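Local coordinates for TT1561 protein (Thermus thermophilus, PDB 1UF3) that binds calcium ions and, as a member of the calcineurin-like metallophosphoesterase superfamily, is probably a phosphoesterase, its substrate unknown, at residues Y7-S12 and D34-I39; A67-P72 and R95-T100; F153-M158 and L182-A187; K189-E194 and L222-V227; W200-G205 and S213-R218. All coordinates share one frame; numbering follows the deposited sequence.

Contact 1: Y7-S12 and D34-I39; sequences YILATS and DAIALI. With CA (calcium ion), chain S.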
# COMPACT_ATOMS: atom_id res chain seq x y z
N TYR A 7 5.91 -8.16 14.26
CA TYR A 7 6.24 -9.56 14.10
C TYR A 7 7.67 -9.76 13.64
O TYR A 7 8.12 -9.10 12.70
CB TYR A 7 5.28 -10.22 13.11
CG TYR A 7 3.86 -10.15 13.57
CD1 TYR A 7 3.05 -9.06 13.22
CD2 TYR A 7 3.36 -11.11 14.45
CE1 TYR A 7 1.77 -8.94 13.74
CE2 TYR A 7 2.08 -10.99 14.98
CZ TYR A 7 1.29 -9.90 14.63
OH TYR A 7 0.05 -9.76 15.19
N ILE A 8 8.37 -10.65 14.31
CA ILE A 8 9.75 -10.94 13.98
C ILE A 8 9.95 -12.41 13.65
O ILE A 8 9.58 -13.28 14.45
CB ILE A 8 10.66 -10.59 15.13
CG1 ILE A 8 10.56 -9.11 15.48
CG2 ILE A 8 12.08 -10.96 14.81
CD1 ILE A 8 11.19 -8.83 16.83
N LEU A 9 10.50 -12.67 12.46
CA LEU A 9 10.82 -14.03 12.02
C LEU A 9 12.21 -14.30 12.61
O LEU A 9 13.17 -13.54 12.38
CB LEU A 9 10.84 -14.09 10.49
CG LEU A 9 11.07 -15.45 9.83
CD1 LEU A 9 9.99 -16.42 10.28
CD2 LEU A 9 11.05 -15.28 8.30
N ALA A 10 12.33 -15.36 13.41
CA ALA A 10 13.58 -15.67 14.08
C ALA A 10 14.02 -17.14 14.06
O ALA A 10 13.21 -18.04 13.92
CB ALA A 10 13.49 -15.19 15.53
N THR A 11 15.32 -17.35 14.21
CA THR A 11 15.91 -18.68 14.21
C THR A 11 17.36 -18.52 14.61
O THR A 11 17.89 -17.39 14.70
CB THR A 11 15.85 -19.33 12.81
OG1 THR A 11 16.21 -20.71 12.92
CG2 THR A 11 16.84 -18.65 11.85
N SER A 12 18.02 -19.65 14.85
CA SER A 12 19.43 -19.64 15.25
C SER A 12 20.23 -20.79 14.65
O SER A 12 19.69 -21.70 14.03
CB SER A 12 19.54 -19.75 16.77
OG SER A 12 19.04 -21.03 17.18
N ASP A 34 7.81 -8.44 9.95
CA ASP A 34 8.27 -7.06 9.79
C ASP A 34 9.76 -6.96 9.89
O ASP A 34 10.37 -5.99 9.42
CB ASP A 34 7.64 -6.16 10.84
CG ASP A 34 6.15 -6.31 10.86
OD1 ASP A 34 5.54 -6.19 9.77
OD2 ASP A 34 5.60 -6.58 11.95
N ALA A 35 10.36 -7.97 10.51
CA ALA A 35 11.79 -8.02 10.66
C ALA A 35 12.27 -9.48 10.80
O ALA A 35 11.46 -10.40 10.95
CB ALA A 35 12.19 -7.22 11.84
N ILE A 36 13.59 -9.66 10.75
CA ILE A 36 14.19 -10.98 10.89
C ILE A 36 15.33 -10.83 11.89
O ILE A 36 16.07 -9.84 11.86
CB ILE A 36 14.82 -11.47 9.56
CG1 ILE A 36 13.73 -11.86 8.56
CG2 ILE A 36 15.79 -12.60 9.84
CD1 ILE A 36 14.22 -12.17 7.15
N ALA A 37 15.45 -11.79 12.79
CA ALA A 37 16.53 -11.78 13.76
C ALA A 37 17.17 -13.15 13.64
O ALA A 37 16.49 -14.18 13.68
CB ALA A 37 16.00 -11.55 15.16
N LEU A 38 18.49 -13.19 13.47
CA LEU A 38 19.16 -14.47 13.31
C LEU A 38 20.42 -14.59 14.16
O LEU A 38 21.32 -13.74 14.11
CB LEU A 38 19.44 -14.70 11.82
CG LEU A 38 19.97 -16.06 11.37
CD1 LEU A 38 19.80 -16.27 9.84
CD2 LEU A 38 21.41 -16.13 11.80
N ILE A 39 20.45 -15.65 14.96
CA ILE A 39 21.54 -15.94 15.88
C ILE A 39 22.45 -17.02 15.29
O ILE A 39 21.96 -17.99 14.73
CB ILE A 39 20.99 -16.48 17.23
CG1 ILE A 39 19.93 -15.52 17.81
CG2 ILE A 39 22.12 -16.60 18.23
CD1 ILE A 39 20.51 -14.19 18.29
CA CA S . 3.97 -6.86 8.41
O HOH W 1 3.39 -4.48 8.00
O HOH W 2 3.05 -7.10 6.24
O HOH W 3 5.84 -6.81 6.65

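Contact 2: A67-P72 and R95-T100; sequences AYVPGP and RNVHET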
# COMPACT_ATOMS: atom_id res chain seq x y z
N ALA A 67 18.62 -8.38 11.80
CA ALA A 67 19.72 -8.26 12.73
C ALA A 67 20.27 -9.63 13.02
O ALA A 67 19.52 -10.61 13.09
CB ALA A 67 19.27 -7.59 14.04
N TYR A 68 21.57 -9.71 13.22
CA TYR A 68 22.18 -10.99 13.51
C TYR A 68 23.45 -10.84 14.33
O TYR A 68 24.03 -9.74 14.40
CB TYR A 68 22.46 -11.77 12.20
CG TYR A 68 22.90 -10.92 11.01
CD1 TYR A 68 21.99 -10.57 10.00
CD2 TYR A 68 24.20 -10.41 10.93
CE1 TYR A 68 22.38 -9.71 8.92
CE2 TYR A 68 24.59 -9.56 9.87
CZ TYR A 68 23.68 -9.21 8.88
OH TYR A 68 24.05 -8.30 7.91
N VAL A 69 23.83 -11.92 15.01
CA VAL A 69 25.07 -11.95 15.77
C VAL A 69 25.72 -13.30 15.41
O VAL A 69 25.05 -14.27 15.05
CB VAL A 69 24.86 -11.84 17.30
CG1 VAL A 69 24.14 -10.54 17.62
CG2 VAL A 69 24.10 -13.03 17.82
N PRO A 70 27.05 -13.37 15.49
CA PRO A 70 27.75 -14.61 15.16
C PRO A 70 27.74 -15.60 16.32
O PRO A 70 27.44 -15.24 17.47
CB PRO A 70 29.14 -14.12 14.81
CG PRO A 70 29.34 -13.02 15.85
CD PRO A 70 28.00 -12.30 15.88
N GLY A 71 28.07 -16.86 16.02
CA GLY A 71 28.13 -17.89 17.05
C GLY A 71 29.56 -18.22 17.42
O GLY A 71 30.50 -17.62 16.87
N PRO A 72 29.78 -19.16 18.35
CA PRO A 72 31.15 -19.53 18.75
C PRO A 72 32.02 -20.05 17.59
O PRO A 72 33.22 -19.94 17.64
CB PRO A 72 30.92 -20.58 19.85
CG PRO A 72 29.53 -20.22 20.38
CD PRO A 72 28.78 -19.91 19.13
N ARG A 95 21.90 -5.81 9.38
CA ARG A 95 22.82 -5.33 10.36
C ARG A 95 23.36 -6.35 11.36
O ARG A 95 22.59 -6.98 12.10
CB ARG A 95 22.16 -4.18 11.14
CG ARG A 95 23.07 -3.47 12.15
CD ARG A 95 24.36 -2.91 11.49
NE ARG A 95 24.89 -1.74 12.19
CZ ARG A 95 26.15 -1.59 12.61
NH1 ARG A 95 27.05 -2.54 12.42
NH2 ARG A 95 26.52 -0.46 13.20
N ASN A 96 24.68 -6.48 11.37
CA ASN A 96 25.35 -7.32 12.34
C ASN A 96 25.33 -6.42 13.57
O ASN A 96 25.91 -5.34 13.53
CB ASN A 96 26.80 -7.56 11.92
CG ASN A 96 27.73 -7.59 13.08
OD1 ASN A 96 27.47 -8.28 14.06
ND2 ASN A 96 28.82 -6.82 13.01
N VAL A 97 24.66 -6.84 14.64
CA VAL A 97 24.59 -6.02 15.85
C VAL A 97 25.58 -6.46 16.93
O VAL A 97 25.55 -5.95 18.05
CB VAL A 97 23.13 -5.96 16.41
CG1 VAL A 97 22.23 -5.15 15.44
CG2 VAL A 97 22.56 -7.36 16.58
N HIS A 98 26.49 -7.36 16.57
CA HIS A 98 27.51 -7.84 17.51
C HIS A 98 28.37 -6.67 18.02
O HIS A 98 29.06 -6.01 17.25
CB HIS A 98 28.38 -8.92 16.82
CG HIS A 98 29.47 -9.48 17.69
ND1 HIS A 98 29.23 -10.09 18.90
CD2 HIS A 98 30.82 -9.47 17.53
CE1 HIS A 98 30.38 -10.43 19.46
NE2 HIS A 98 31.36 -10.06 18.65
N GLU A 99 28.28 -6.41 19.32
CA GLU A 99 28.99 -5.34 20.03
C GLU A 99 28.51 -3.95 19.61
O GLU A 99 29.09 -2.94 20.00
CB GLU A 99 30.52 -5.40 19.82
CG GLU A 99 31.16 -6.78 19.94
CD GLU A 99 32.67 -6.72 19.72
OE1 GLU A 99 33.14 -5.83 18.98
OE2 GLU A 99 33.40 -7.56 20.28
N THR A 100 27.45 -3.88 18.82
CA THR A 100 26.97 -2.58 18.40
C THR A 100 25.44 -2.50 18.48
O THR A 100 24.82 -3.30 19.20
CB THR A 100 27.55 -2.23 16.98
OG1 THR A 100 27.32 -0.85 16.69
CG2 THR A 100 26.94 -3.09 15.91

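Contact 3: F153-M158 and L182-A187; sequences FLFHTM and LLVLVA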
# COMPACT_ATOMS: atom_id res chain seq x y z
N PHE A 153 17.71 -7.66 22.63
CA PHE A 153 19.06 -8.20 22.69
C PHE A 153 19.18 -9.51 21.93
O PHE A 153 18.27 -10.32 21.93
CB PHE A 153 19.48 -8.48 24.15
CG PHE A 153 19.81 -7.25 24.97
CD1 PHE A 153 19.79 -5.97 24.42
CD2 PHE A 153 20.17 -7.39 26.29
CE1 PHE A 153 20.13 -4.86 25.18
CE2 PHE A 153 20.51 -6.28 27.07
CZ PHE A 153 20.49 -5.02 26.51
N LEU A 154 20.33 -9.71 21.29
CA LEU A 154 20.60 -10.96 20.57
C LEU A 154 21.86 -11.56 21.17
O LEU A 154 22.90 -10.93 21.21
CB LEU A 154 20.82 -10.71 19.07
CG LEU A 154 19.57 -10.82 18.19
CD1 LEU A 154 18.68 -9.60 18.44
CD2 LEU A 154 19.98 -10.91 16.72
N PHE A 155 21.77 -12.78 21.68
CA PHE A 155 22.95 -13.44 22.25
C PHE A 155 22.98 -14.86 21.73
O PHE A 155 21.95 -15.43 21.35
CB PHE A 155 22.88 -13.60 23.78
CG PHE A 155 22.82 -12.34 24.55
CD1 PHE A 155 21.74 -12.12 25.42
CD2 PHE A 155 23.88 -11.45 24.53
CE1 PHE A 155 21.74 -11.03 26.26
CE2 PHE A 155 23.89 -10.36 25.36
CZ PHE A 155 22.81 -10.15 26.24
N HIS A 156 24.17 -15.45 21.73
CA HIS A 156 24.22 -16.83 21.34
C HIS A 156 24.00 -17.64 22.63
O HIS A 156 23.20 -18.57 22.68
CB HIS A 156 25.55 -17.19 20.72
CG HIS A 156 25.64 -18.64 20.38
ND1 HIS A 156 26.04 -19.60 21.29
CD2 HIS A 156 25.27 -19.31 19.26
CE1 HIS A 156 25.89 -20.80 20.75
NE2 HIS A 156 25.43 -20.65 19.52
N THR A 157 24.72 -17.24 23.67
CA THR A 157 24.72 -17.86 24.99
C THR A 157 23.40 -17.71 25.76
O THR A 157 22.92 -16.60 25.95
CB THR A 157 25.87 -17.28 25.79
OG1 THR A 157 27.10 -17.58 25.12
CG2 THR A 157 25.91 -17.83 27.22
N MSE A 158 22.83 -18.83 26.18
CA MSE A 158 21.57 -18.82 26.94
C MSE A 158 21.75 -18.38 28.38
O MSE A 158 22.76 -18.70 29.01
CB MSE A 158 20.96 -20.21 26.97
CG MSE A 158 20.31 -20.67 25.72
SE MSE A 158 19.04 -22.06 26.17
CE MSE A 158 17.95 -21.06 27.40
N LEU A 182 13.24 -5.77 26.54
CA LEU A 182 11.91 -6.20 26.24
C LEU A 182 11.90 -7.62 25.69
O LEU A 182 11.05 -8.43 26.04
CB LEU A 182 11.29 -5.27 25.22
CG LEU A 182 9.91 -5.69 24.77
CD1 LEU A 182 8.95 -5.42 25.91
CD2 LEU A 182 9.49 -4.88 23.52
N LEU A 183 12.84 -7.90 24.78
CA LEU A 183 12.96 -9.22 24.17
C LEU A 183 14.43 -9.61 24.14
O LEU A 183 15.31 -8.78 23.97
CB LEU A 183 12.39 -9.24 22.74
CG LEU A 183 12.88 -10.35 21.80
CD1 LEU A 183 12.33 -11.73 22.25
CD2 LEU A 183 12.43 -10.05 20.38
N VAL A 184 14.68 -10.90 24.37
CA VAL A 184 16.03 -11.44 24.34
C VAL A 184 15.92 -12.70 23.49
O VAL A 184 15.10 -13.59 23.78
CB VAL A 184 16.54 -11.84 25.76
CG1 VAL A 184 17.98 -12.42 25.67
CG2 VAL A 184 16.52 -10.65 26.68
N LEU A 185 16.69 -12.76 22.42
CA LEU A 185 16.67 -13.94 21.56
C LEU A 185 17.99 -14.70 21.78
O LEU A 185 19.07 -14.10 21.81
CB LEU A 185 16.55 -13.52 20.08
CG LEU A 185 15.14 -13.24 19.55
CD1 LEU A 185 15.21 -12.59 18.17
CD2 LEU A 185 14.37 -14.56 19.44
N VAL A 186 17.91 -16.02 21.97
CA VAL A 186 19.15 -16.79 22.17
C VAL A 186 19.16 -18.04 21.30
O VAL A 186 18.13 -18.51 20.82
CB VAL A 186 19.35 -17.22 23.67
CG1 VAL A 186 19.53 -15.99 24.55
CG2 VAL A 186 18.16 -18.06 24.14
N ALA A 187 20.34 -18.58 21.06
CA ALA A 187 20.47 -19.79 20.25
C ALA A 187 19.96 -21.01 21.02
O ALA A 187 20.06 -21.08 22.23
CB ALA A 187 21.95 -20.00 19.87
O HOH W 4 22.48 -20.94 23.34

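Contact 4: K189-E194 and L222-V227; sequences KGQKHE and LETGNV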
# COMPACT_ATOMS: atom_id res chain seq x y z
N LYS A 189 17.93 -25.30 20.45
CA LYS A 189 17.06 -26.23 19.73
C LYS A 189 15.76 -26.36 20.51
O LYS A 189 15.77 -26.36 21.74
CB LYS A 189 17.74 -27.60 19.59
CG LYS A 189 18.96 -27.59 18.66
CD LYS A 189 19.64 -28.96 18.56
CE LYS A 189 20.35 -29.32 19.86
NZ LYS A 189 20.86 -30.72 19.81
N GLY A 190 14.65 -26.44 19.79
CA GLY A 190 13.34 -26.53 20.42
C GLY A 190 12.80 -25.14 20.72
O GLY A 190 13.26 -24.49 21.66
N GLN A 191 11.84 -24.68 19.92
CA GLN A 191 11.30 -23.34 20.14
C GLN A 191 10.63 -23.30 21.50
O GLN A 191 9.87 -24.20 21.85
CB GLN A 191 10.28 -22.96 19.06
CG GLN A 191 10.76 -23.12 17.62
CD GLN A 191 10.46 -24.50 17.07
OE1 GLN A 191 10.69 -25.51 17.74
NE2 GLN A 191 9.95 -24.56 15.86
N LYS A 192 10.91 -22.25 22.27
CA LYS A 192 10.29 -22.09 23.58
C LYS A 192 10.62 -20.72 24.12
O LYS A 192 11.51 -20.03 23.61
CB LYS A 192 10.78 -23.15 24.56
CG LYS A 192 12.06 -22.81 25.26
CD LYS A 192 13.22 -23.56 24.70
CE LYS A 192 13.10 -25.05 24.94
NZ LYS A 192 14.24 -25.76 24.32
N HIS A 193 9.91 -20.33 25.16
CA HIS A 193 10.14 -19.01 25.71
C HIS A 193 9.66 -18.91 27.14
O HIS A 193 8.76 -19.63 27.57
CB HIS A 193 9.43 -17.97 24.83
CG HIS A 193 7.94 -18.14 24.78
ND1 HIS A 193 7.08 -17.38 25.54
CD2 HIS A 193 7.16 -18.98 24.07
CE1 HIS A 193 5.83 -17.74 25.29
NE2 HIS A 193 5.85 -18.72 24.40
N GLU A 194 10.27 -17.99 27.88
CA GLU A 194 9.91 -17.76 29.27
C GLU A 194 10.17 -16.31 29.61
O GLU A 194 10.83 -15.61 28.86
CB GLU A 194 10.78 -18.64 30.18
CG GLU A 194 10.53 -20.12 30.05
CD GLU A 194 9.47 -20.59 31.02
OE1 GLU A 194 8.27 -20.36 30.76
OE2 GLU A 194 9.85 -21.15 32.07
N LEU A 222 4.60 -16.71 20.52
CA LEU A 222 5.36 -17.22 19.38
C LEU A 222 4.52 -18.19 18.58
O LEU A 222 3.69 -18.92 19.15
CB LEU A 222 6.60 -18.00 19.84
CG LEU A 222 7.72 -17.36 20.65
CD1 LEU A 222 8.78 -18.41 20.93
CD2 LEU A 222 8.31 -16.21 19.87
N GLU A 223 4.74 -18.21 17.27
CA GLU A 223 4.07 -19.16 16.39
C GLU A 223 5.23 -20.01 15.91
O GLU A 223 6.30 -19.49 15.60
CB GLU A 223 3.39 -18.47 15.23
CG GLU A 223 2.00 -17.98 15.61
CD GLU A 223 1.37 -17.12 14.55
OE1 GLU A 223 1.83 -15.97 14.36
OE2 GLU A 223 0.41 -17.60 13.91
N THR A 224 5.01 -21.32 15.85
CA THR A 224 6.06 -22.27 15.48
C THR A 224 6.02 -22.82 14.06
O THR A 224 4.96 -22.96 13.46
CB THR A 224 6.06 -23.44 16.50
OG1 THR A 224 7.06 -23.19 17.49
CG2 THR A 224 6.29 -24.78 15.82
N GLY A 225 7.19 -23.14 13.54
CA GLY A 225 7.26 -23.69 12.20
C GLY A 225 8.56 -24.42 11.94
O GLY A 225 9.49 -24.35 12.75
N ASN A 226 8.62 -25.12 10.82
CA ASN A 226 9.82 -25.85 10.40
C ASN A 226 9.80 -25.83 8.87
O ASN A 226 8.75 -26.00 8.27
CB ASN A 226 9.81 -27.30 10.91
CG ASN A 226 11.16 -28.00 10.71
OD1 ASN A 226 11.55 -28.29 9.58
ND2 ASN A 226 11.86 -28.26 11.81
N VAL A 227 10.95 -25.62 8.25
CA VAL A 227 11.02 -25.54 6.79
C VAL A 227 11.14 -26.87 6.03
O VAL A 227 11.38 -26.86 4.82
CB VAL A 227 12.18 -24.65 6.37
CG1 VAL A 227 12.01 -23.26 6.94
CG2 VAL A 227 13.49 -25.26 6.85
O HOH W 5 3.20 -18.60 22.40

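Contact 5: W200-G205 and S213-R218; sequences WVVVPG and SLLDLR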
# COMPACT_ATOMS: atom_id res chain seq x y z
N TRP A 200 11.22 -10.87 28.05
CA TRP A 200 10.73 -12.04 27.34
C TRP A 200 11.94 -12.71 26.67
O TRP A 200 12.57 -12.13 25.78
CB TRP A 200 9.71 -11.61 26.29
CG TRP A 200 9.05 -12.74 25.51
CD1 TRP A 200 8.70 -13.97 25.99
CD2 TRP A 200 8.57 -12.69 24.15
NE1 TRP A 200 8.03 -14.68 25.03
CE2 TRP A 200 7.93 -13.92 23.89
CE3 TRP A 200 8.61 -11.72 23.14
CZ2 TRP A 200 7.34 -14.21 22.67
CZ3 TRP A 200 8.01 -12.01 21.90
CH2 TRP A 200 7.38 -13.24 21.68
N VAL A 201 12.29 -13.90 27.12
CA VAL A 201 13.43 -14.62 26.55
C VAL A 201 12.92 -15.72 25.64
O VAL A 201 12.16 -16.61 26.06
CB VAL A 201 14.32 -15.23 27.63
CG1 VAL A 201 15.50 -15.97 26.98
CG2 VAL A 201 14.80 -14.16 28.56
N VAL A 202 13.34 -15.64 24.39
CA VAL A 202 12.92 -16.57 23.36
C VAL A 202 14.05 -17.38 22.73
O VAL A 202 15.11 -16.85 22.40
CB VAL A 202 12.19 -15.81 22.20
CG1 VAL A 202 11.83 -16.80 21.07
CG2 VAL A 202 10.92 -15.09 22.74
N VAL A 203 13.79 -18.67 22.59
CA VAL A 203 14.70 -19.61 21.94
C VAL A 203 13.86 -19.81 20.69
O VAL A 203 12.85 -20.52 20.70
CB VAL A 203 14.85 -20.92 22.77
CG1 VAL A 203 15.55 -21.98 21.96
CG2 VAL A 203 15.64 -20.63 24.04
N PRO A 204 14.24 -19.15 19.59
CA PRO A 204 13.48 -19.26 18.35
C PRO A 204 13.56 -20.58 17.62
O PRO A 204 12.72 -20.86 16.77
CB PRO A 204 14.02 -18.10 17.52
CG PRO A 204 15.45 -18.06 17.93
CD PRO A 204 15.35 -18.19 19.44
N GLY A 205 14.56 -21.39 17.95
CA GLY A 205 14.70 -22.66 17.26
C GLY A 205 16.05 -22.78 16.58
O GLY A 205 16.81 -21.80 16.48
N SER A 213 10.65 -19.56 14.51
CA SER A 213 9.50 -18.99 15.19
C SER A 213 9.15 -17.61 14.59
O SER A 213 10.01 -16.92 14.02
CB SER A 213 9.81 -18.78 16.68
OG SER A 213 10.14 -19.99 17.38
N LEU A 214 7.89 -17.23 14.71
CA LEU A 214 7.43 -15.91 14.29
C LEU A 214 6.94 -15.33 15.62
O LEU A 214 5.93 -15.80 16.17
CB LEU A 214 6.28 -15.99 13.30
CG LEU A 214 5.76 -14.59 12.88
CD1 LEU A 214 6.81 -13.89 11.97
CD2 LEU A 214 4.45 -14.73 12.14
N LEU A 215 7.68 -14.38 16.18
CA LEU A 215 7.31 -13.77 17.44
C LEU A 215 6.34 -12.61 17.26
O LEU A 215 6.49 -11.78 16.35
CB LEU A 215 8.52 -13.23 18.19
CG LEU A 215 9.97 -13.68 18.05
CD1 LEU A 215 10.63 -13.39 19.37
CD2 LEU A 215 10.12 -15.13 17.65
N ASP A 216 5.34 -12.55 18.14
CA ASP A 216 4.38 -11.46 18.16
C ASP A 216 4.82 -10.61 19.35
O ASP A 216 4.50 -10.93 20.51
CB ASP A 216 2.95 -11.99 18.38
CG ASP A 216 1.92 -10.87 18.50
OD1 ASP A 216 2.32 -9.76 18.87
OD2 ASP A 216 0.73 -11.09 18.22
N LEU A 217 5.57 -9.55 19.07
CA LEU A 217 6.09 -8.68 20.12
C LEU A 217 5.09 -8.13 21.10
O LEU A 217 5.35 -8.12 22.30
CB LEU A 217 6.84 -7.49 19.51
CG LEU A 217 8.32 -7.65 19.20
CD1 LEU A 217 8.78 -6.45 18.40
CD2 LEU A 217 9.10 -7.77 20.51
N ARG A 218 3.96 -7.65 20.61
CA ARG A 218 2.96 -7.07 21.48
C ARG A 218 2.34 -8.10 22.41
O ARG A 218 2.05 -7.79 23.56
CB ARG A 218 1.87 -6.38 20.66
CG ARG A 218 2.42 -5.26 19.78
CD ARG A 218 1.28 -4.51 19.07
NE ARG A 218 0.66 -3.55 19.96
CZ ARG A 218 -0.54 -3.01 19.77
NH1 ARG A 218 -1.25 -3.33 18.71
NH2 ARG A 218 -1.01 -2.14 20.65

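Contact 1: Y7-S12 and D34-I39
At the edge of the Tyr7 ring, near the ring plane, Asp34 OD2 lies 3.8 Å from CD1, and the ring and carboxylate planes are turned 53° apart. The two side chains flank the start of a parallel strand pair, 7-12 beside 35-39, joined through helices 18-25 and 27-31 as a beta-alpha-beta crossover of the metallophosphoesterase fold. The carboxylate divides its work. OD2 accepts a nearly straight bond from Tyr7 N (2.8 Å) on its anti side and another from Arg6 N, which would hold the group against rotation. OD1 binds calcium at 2.2 Å, in a site that also takes three waters and, among others, Gly32 O and Met1 N of a neighbouring subunit. An aspartate is short enough to serve backbone and metal at once. Further along, Leu9, Thr11, Ile36 and Leu38 share the face under helix 18-25, Thr11 CG2 lying beside Leu38 CG. The other face carries Ile8, Ala10 and Ala37 against strand 183-186, where alanine methyls let the second sheet come close; Ile8 CG2 meets Ala37 CB at 4.0 Å. At the far end Ser12 CB touches Ile39 CB at 3.6 Å, while Ser12 OG bonds to Gly205 O and Gly188 N.

Contact 2: A67-P72 and R95-T100
Asn96, packed through CB against Tyr68 CE2, has its side-chain oxygen OD1 gripped twice. His98 N donates to Asn96 OD1 at 2.8 Å, from 51° above the amide plane, closing an Asx turn. Tyr80 OH bonds to the same oxygen, while Asn96 ND2 reaches Tyr138 OH of a neighbouring subunit. Tyr68 lies beside this turn. Its CG sits between the backbone N and the carbonyl carbon (chi1 36°), a setting that starts the ring back over the neighbouring strand, where Arg95 O lies 3.8 Å above the ring plane over its centre. Tyr68 OH bonds to Glu88 OE2, which also takes Asn96 N. An alanine in place of Tyr68 would probably uncover the Arg95-Asn96 peptide on this side and leave Glu88 OE2 without its hydroxyl partner. The two strands are the parallel ends of a beta-alpha-beta unit (strand 66-69, helix 77-90, strand 94-96), paired by Tyr68 N to Arg95 O and Val97 N to Tyr68 O. Beyond them Val97 packs with both methyls: CG2 meets Val69 CG1 at 3.7 Å and CG1 meets Ala67 CB at 4.1 Å. A type II turn from Val97 to Thr100 then carries Glu99, a calcium ligand of this protein, although no calcium is bound to it in this chain. The His98 ring lies between Glu99 CG, over its centre, and Pro70 CG on the opposite face, a CH-pi contact 4.2 Å from the centroid. His98 ND1 accepts from Gly114 N, and NE2 bonds to Tyr131 OH.

Contact 3: F153-M158 and L182-A187
Phe155 packs against Val184 and Val186 of the neighbouring strand. CB meets Val186 CG1 at 4.2 Å; with CG anti to the carbonyl carbon (chi1 -63°), the ring begins beside the backbone N, and its edge turns to the other valine, CD1 lying 3.8 Å from Val184 CG1 and CE1 just beyond. The rest of the ring packs among Val172 and Ile176 of helix 170-179 and Val113 and Ile117 of strand 108-118. A beta-branched valine puts a methyl at the ring edge without covering its face. The parallel strands are joined by Phe153 N to Leu183 O, Leu185 N to Phe153 O and Phe155 N to Leu185 O. Farther on, Ala187 N bonds to His156 O at 3.3 Å, and a water donates to both His156 O (2.6 Å) and Ala187 O. Ala187 CB lies over one face of the His156 ring, a CH-pi contact 3.7 Å from the centroid. Selenomethionine Met158 crosses Val186 at about a right angle, CG to CG2 at 3.7 Å. The contact joins both ends of a beta-alpha-beta unit (strand 151-155, helix 170-179, strand 183-186): Val184 also packs against that helix, and Leu154 and Leu183 rest on strands 108-118 and 199-203 respectively.

Contact 4: K189-E194 and L222-V227
Gln191 and Thr224 face each other between segments that run in opposite directions, their directions 176° apart, yet this nearest pair of CA atoms is 7.1 Å apart, and side chains carry the contact. Gln191 crosses Thr224 at about a right angle: CB, CG and CD pass the hydroxyl OG1, the first at 3.6 Å. The chain bends at chi2 (90°), which sets CD beside that hydroxyl. NE2 bonds to Tyr212 O and comes within 3.2 Å of Gly225 O; a long amide suits a place where its methylenes pass the Thr224 hydroxyl and its amide end lies near backbone oxygens. His193 and Leu222 slide past each other in opposite directions, CD2 of the imidazole 3.6 Å from Leu222 CD1. A water accepts from Leu222 N at 3.0 Å and makes a weak bond with His193 NE2. Behind the contact Lys192 folds back, NZ donating to Gly190 O at 3.1 Å and weakly to Lys189 O. Leu222 also leans on Trp200, Val202 and Leu215. This is the rim of a two-sheet beta sandwich, as in calcineurin-like phosphoesterases, where strand 192-196 of one sheet faces outermost strand 221-226 of the other.

Contact 5: W200-G205 and S213-R218
Trp200 and Leu215 meet obliquely in the interior between two strands from different sheets. Trp200 CG is anti to the backbone N (chi1 -177°), the setting that starts the indole off toward the opposing strand. Its far atom CH2 touches Leu215 CB at 3.7 Å and lies 3.9 Å from Asp216 O, and CZ3 meets Leu215 CD1. The broad indole suits this place because it helps to fill the 9.6 Å between the strand axes. Val202 covers one of its faces, CG2 sitting 3.4 Å above the ring plane over its centre. That same methyl meets Leu215 CD1 at 3.8 Å, for Val202 and Leu215 reach toward each other tip to tip. Leu215 holds an unusual first torsion, -23°, with CG nearly eclipsing the backbone N, which is a doubtful conformation. At the other end the two segments draw closer, around Pro204 and Ser213. Ser213 OG, anti to its own carbonyl carbon, donates to Pro204 O at 2.8 Å, from 33° out of the carbonyl plane. Serine suits the site, being short and able to donate. An alanine in place of Ser213 would probably leave Pro204 O without this hydroxyl donor and undo the side-chain tie between the Pro204 backbone and strand 211-216. Asp216 turns its charge elsewhere, OD1 to Ala219 N and OD2 in a salt bridge to Arg6. Strand 200-203 runs beside 183-186, whereas 213-216 lies between 7-12 and 221-226, with Ala10 against Pro204 and Leu215.

In the fold
From the N terminus, contact 1 closes the first loop, over helices 18-25 and 27-31, and contact 2 follows in series, its strand 66-69 hydrogen-bonding to 35-39, so the two extend one sheet. Contact 3 closes the next loop, around helix 170-179, in the second sheet; its Leu185 and Leu154 press on Ala37 and Ile39 of contact 1, and His156 meets Pro72 of contact 2. Near the C terminus contact 5 is nested inside the loop closed by contact 4. Both bridge the sheets, contact 5 in the interior beside contacts 1 and 3, contact 4 at the outer margin. No loops cross; together they tie two sheets into one sandwich.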